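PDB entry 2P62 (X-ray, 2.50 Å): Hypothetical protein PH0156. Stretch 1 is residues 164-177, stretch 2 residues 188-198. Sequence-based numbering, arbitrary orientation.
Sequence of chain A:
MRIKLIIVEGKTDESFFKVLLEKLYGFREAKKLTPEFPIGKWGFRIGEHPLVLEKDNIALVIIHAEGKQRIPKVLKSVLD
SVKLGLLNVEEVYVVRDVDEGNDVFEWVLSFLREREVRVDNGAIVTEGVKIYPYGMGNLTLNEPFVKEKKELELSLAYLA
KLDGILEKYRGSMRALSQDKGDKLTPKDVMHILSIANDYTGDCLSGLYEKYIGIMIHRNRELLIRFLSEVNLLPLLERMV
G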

# COMPACT_ATOMS: atom_id res chain seq x y z
N GLY A 164 8.26 -7.59 -23.12
CA GLY A 164 9.47 -6.93 -23.60
C GLY A 164 10.06 -5.88 -22.67
O GLY A 164 11.02 -5.20 -23.03
N ILE A 165 9.49 -5.75 -21.47
CA ILE A 165 9.97 -4.77 -20.49
C ILE A 165 11.39 -5.07 -20.00
O ILE A 165 12.26 -4.20 -20.05
N LEU A 166 11.62 -6.30 -19.53
CA LEU A 166 12.93 -6.68 -19.00
C LEU A 166 14.03 -6.58 -20.05
O LEU A 166 15.21 -6.49 -19.72
N GLU A 167 13.62 -6.60 -21.31
CA GLU A 167 14.53 -6.49 -22.44
C GLU A 167 14.89 -5.01 -22.58
O GLU A 167 16.06 -4.65 -22.66
N LYS A 168 13.86 -4.17 -22.62
CA LYS A 168 14.04 -2.73 -22.74
C LYS A 168 14.99 -2.23 -21.66
O LYS A 168 15.61 -1.18 -21.79
N TYR A 169 15.08 -2.99 -20.58
CA TYR A 169 15.97 -2.61 -19.50
C TYR A 169 17.19 -3.52 -19.51
O TYR A 169 18.02 -3.41 -20.42
N ARG A 170 17.31 -4.41 -18.55
CA ARG A 170 18.47 -5.31 -18.50
C ARG A 170 19.72 -4.51 -18.14
O ARG A 170 20.41 -4.82 -17.18
N GLY A 171 20.02 -3.48 -18.94
CA GLY A 171 21.16 -2.64 -18.64
C GLY A 171 20.98 -2.09 -17.23
O GLY A 171 21.94 -1.92 -16.48
N SER A 172 19.73 -1.81 -16.87
CA SER A 172 19.43 -1.33 -15.53
C SER A 172 19.59 -2.49 -14.55
O SER A 172 20.14 -2.32 -13.46
N MET A 173 19.10 -3.67 -14.93
CA MET A 173 19.19 -4.85 -14.07
C MET A 173 20.65 -5.16 -13.75
O MET A 173 20.98 -5.52 -12.62
N ARG A 174 21.51 -5.02 -14.76
CA ARG A 174 22.94 -5.26 -14.61
C ARG A 174 23.50 -4.28 -13.59
O ARG A 174 24.22 -4.66 -12.66
N ALA A 175 23.18 -3.00 -13.78
CA ALA A 175 23.64 -1.96 -12.88
C ALA A 175 23.08 -2.18 -11.47
O ALA A 175 23.82 -2.09 -10.49
N LEU A 176 21.78 -2.47 -11.36
CA LEU A 176 21.20 -2.68 -10.03
C LEU A 176 21.92 -3.82 -9.31
O LEU A 176 22.21 -3.72 -8.12
N SER A 177 22.21 -4.89 -10.05
CA SER A 177 22.90 -6.04 -9.48
C SER A 177 24.28 -5.64 -8.97
O SER A 177 24.64 -5.91 -7.82
N ASP A 188 12.56 -7.27 -6.44
CA ASP A 188 13.36 -6.12 -6.83
C ASP A 188 12.91 -5.70 -8.24
O ASP A 188 12.74 -4.51 -8.52
N VAL A 189 12.71 -6.68 -9.11
CA VAL A 189 12.29 -6.42 -10.48
C VAL A 189 10.96 -5.69 -10.51
O VAL A 189 10.67 -4.88 -11.40
N MET A 190 10.13 -5.98 -9.52
CA MET A 190 8.83 -5.35 -9.44
C MET A 190 9.00 -3.84 -9.32
O MET A 190 8.20 -3.07 -9.85
N HIS A 191 10.05 -3.41 -8.64
CA HIS A 191 10.29 -1.98 -8.50
C HIS A 191 10.84 -1.36 -9.77
O HIS A 191 10.65 -0.17 -10.01
N ILE A 192 11.51 -2.16 -10.59
CA ILE A 192 12.04 -1.66 -11.85
C ILE A 192 10.83 -1.47 -12.74
O ILE A 192 10.76 -0.52 -13.53
N LEU A 193 9.86 -2.38 -12.61
CA LEU A 193 8.62 -2.31 -13.38
C LEU A 193 7.87 -1.01 -13.05
O LEU A 193 7.27 -0.40 -13.93
N SER A 194 7.89 -0.58 -11.78
CA SER A 194 7.21 0.65 -11.39
C SER A 194 7.81 1.84 -12.15
O SER A 194 7.11 2.76 -12.58
N ILE A 195 9.13 1.81 -12.29
CA ILE A 195 9.85 2.86 -12.99
C ILE A 195 9.60 2.77 -14.49
O ILE A 195 9.36 3.79 -15.14
N ALA A 196 9.62 1.56 -15.02
CA ALA A 196 9.40 1.36 -16.45
C ALA A 196 8.00 1.76 -16.88
O ALA A 196 7.78 2.09 -18.04
N ASN A 197 7.04 1.73 -15.95
CA ASN A 197 5.67 2.10 -16.30
C ASN A 197 5.30 3.45 -15.70
O ASN A 197 4.15 3.88 -15.77
N ASP A 198 6.30 4.11 -15.12
CA ASP A 198 6.09 5.41 -14.49
C ASP A 198 4.91 5.33 -13.51
O ASP A 198 3.99 6.15 -13.56

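Although 443 Å² of surface is buried between the two stretches, both sides summed, not one hydrogen bond crosses between them; the seven side-chain contacts within 4.5 Å that pair carbon with carbon are all apolar. Tyr169, the first residue to leave helical phi/psi after the short helix 165-168, illustrates this best. Its CA-to-CB bond points toward stretch 2, and chi1 of -78° (m) with chi2 of 68° lays the ring against Ile192 and Ala196. CD2 of Tyr169 lies 3.9 Å from CG2 of Ile192, while CE1 of Tyr169 is 3.4 Å from CB of Ala196, a tight carbon-carbon approach. Both neighbours meet the ring obliquely. The hydroxyl gains no polar partner here: OH of Tyr169 is 3.4 Å from CA of Ala196, and the nearest oxygen it contacts, O of Ile195, is 4.4 Å away.

Ile192 has the largest covered area of any residue in the contact, 89 Å². It points toward stretch 1 in an m, t conformation (chi1 -65°, chi2 -178°). The extended chi2 carries CD1 away from the backbone, so that Ile192 CD1 sits 3.8 Å from CG of Met173 and 4.1 Å from CD2 of Leu176, both on the helix that starts at 171. Met173 leaves its backbone sideways and reaches this site with chi1 m and chi2 t, its chi3 of -100° lying between wells; Leu176 points toward stretch 2 with chi1 and chi2 both m. CG2 of Ile192 faces Tyr169, so the two ends of one branched side chain serve different neighbours.

Near the end of helix 188-196, Ile165 points toward stretch 2 with both chi angles m. Its CG2 is 3.8 Å from CB of Ala196 and 4.3 Å from CD1 of Leu193. The backbone register agrees, with CA of Ile165 and CA of Ala196 7.4 Å apart, close enough for the short alanine side chain to make contact. Leu193 starts away from stretch 1, but its t, p rotamer brings its end nearer. CD1 of Ile165 also comes within 4.2 Å of ND2 of Asn197, which is proximity without a polar bond.

Leu166 adds another apolar contact. Its CA-to-CB bond runs sideways, yet the m, t rotamer brings CD2 of Leu166 to 3.6 Å from CG1 of Val189, itself a sideways residue with chi1 t. Among the buried polar side chains, OG of Ser172 and OD1 of Asp188 find hydrogen-bonding partners elsewhere in the structure.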

# COMPACT_ATOMS: atom_id res chain seq x y z
CB ILE A 165 9.05 -4.69 -19.24
CG1 ILE A 165 7.59 -4.40 -19.63
CG2 ILE A 165 9.56 -3.62 -18.29
CD1 ILE A 165 7.36 -3.05 -20.26
CB LEU A 166 12.87 -8.10 -18.44
CG LEU A 166 11.82 -8.36 -17.36
CD1 LEU A 166 12.06 -9.73 -16.72
CD2 LEU A 166 11.88 -7.25 -16.32
CB GLU A 167 13.84 -7.00 -23.70
CG GLU A 167 14.62 -6.77 -24.98
CD GLU A 167 16.06 -7.25 -24.87
OE1 GLU A 167 16.27 -8.40 -24.40
OE2 GLU A 167 16.97 -6.48 -25.25
CB LYS A 168 12.70 -2.01 -22.60
CG LYS A 168 12.78 -0.49 -22.65
CD LYS A 168 11.39 0.14 -22.56
CE LYS A 168 11.46 1.66 -22.61
NZ LYS A 168 10.10 2.27 -22.53
CB TYR A 169 15.21 -2.64 -18.15
CG TYR A 169 14.33 -1.41 -17.96
CD1 TYR A 169 13.21 -1.21 -18.76
CD2 TYR A 169 14.73 -0.37 -17.11
CE1 TYR A 169 12.51 0.01 -18.75
CE2 TYR A 169 14.04 0.85 -17.09
CZ TYR A 169 12.94 1.04 -17.92
OH TYR A 169 12.31 2.27 -17.98
CB ARG A 170 18.68 -6.04 -19.83
CG ARG A 170 19.75 -7.13 -19.74
CD ARG A 170 20.06 -7.77 -21.08
NE ARG A 170 20.64 -6.80 -22.00
CZ ARG A 170 21.83 -6.23 -21.84
NH1 ARG A 170 22.59 -6.54 -20.79
NH2 ARG A 170 22.26 -5.34 -22.73
CB SER A 172 18.01 -0.78 -15.45
OG SER A 172 17.84 0.36 -16.27
CB MET A 173 18.54 -6.08 -14.74
CG MET A 173 17.01 -6.13 -14.67
SD MET A 173 16.26 -7.68 -15.31
CE MET A 173 15.75 -7.13 -16.92
CB ARG A 174 23.67 -5.06 -15.95
CG ARG A 174 25.17 -5.33 -15.90
CD ARG A 174 25.85 -4.90 -17.19
NE ARG A 174 25.41 -5.72 -18.32
CZ ARG A 174 25.71 -7.01 -18.46
NH1 ARG A 174 26.46 -7.62 -17.54
NH2 ARG A 174 25.24 -7.70 -19.50
CB ALA A 175 23.25 -0.59 -13.41
CB LEU A 176 19.70 -3.01 -10.10
CG LEU A 176 18.59 -1.93 -10.07
CD1 LEU A 176 18.91 -0.84 -9.05
CD2 LEU A 176 18.42 -1.32 -11.44
CB SER A 177 23.01 -7.14 -10.54
OG SER A 177 23.31 -8.40 -9.94
CB ASP A 188 14.86 -6.47 -6.85
CG ASP A 188 15.50 -6.48 -5.46
OD1 ASP A 188 16.60 -7.07 -5.32
OD2 ASP A 188 14.93 -5.88 -4.51
CB VAL A 189 12.15 -7.74 -11.30
CG1 VAL A 189 11.67 -7.43 -12.71
CG2 VAL A 189 13.49 -8.47 -11.35
CB MET A 190 8.07 -5.92 -8.25
CG MET A 190 6.69 -6.43 -8.59
SD MET A 190 6.55 -7.87 -9.64
CE MET A 190 6.73 -7.25 -11.18
CB HIS A 191 11.23 -1.72 -7.32
CG HIS A 191 10.56 -1.88 -6.00
ND1 HIS A 191 10.71 -3.02 -5.23
CD2 HIS A 191 9.68 -1.10 -5.34
CE1 HIS A 191 9.95 -2.92 -4.15
NE2 HIS A 191 9.31 -1.77 -4.20
CB ILE A 192 12.99 -2.67 -12.50
CG1 ILE A 192 14.22 -2.84 -11.62
CG2 ILE A 192 13.36 -2.20 -13.91
CD1 ILE A 192 15.24 -3.78 -12.19
CB LEU A 193 7.72 -3.52 -13.07
CG LEU A 193 6.35 -3.56 -13.78
CD1 LEU A 193 6.55 -3.70 -15.28
CD2 LEU A 193 5.52 -4.73 -13.26
CB SER A 194 7.35 0.91 -9.89
OG SER A 194 6.72 -0.09 -9.12
CB ILE A 195 11.36 2.73 -12.73
CG1 ILE A 195 11.63 2.89 -11.23
CG2 ILE A 195 12.12 3.72 -13.58
CD1 ILE A 195 13.06 2.60 -10.82
CB ALA A 196 9.66 -0.09 -16.83
CB ASN A 197 4.68 1.04 -15.81
CG ASN A 197 4.89 -0.30 -16.47
OD1 ASN A 197 4.12 -1.24 -16.26
ND2 ASN A 197 5.96 -0.42 -17.26
CB ASP A 198 5.81 6.48 -15.55
CG ASP A 198 5.99 7.91 -15.00
OD1 ASP A 198 5.31 8.83 -15.51
OD2 ASP A 198 6.81 8.10 -14.08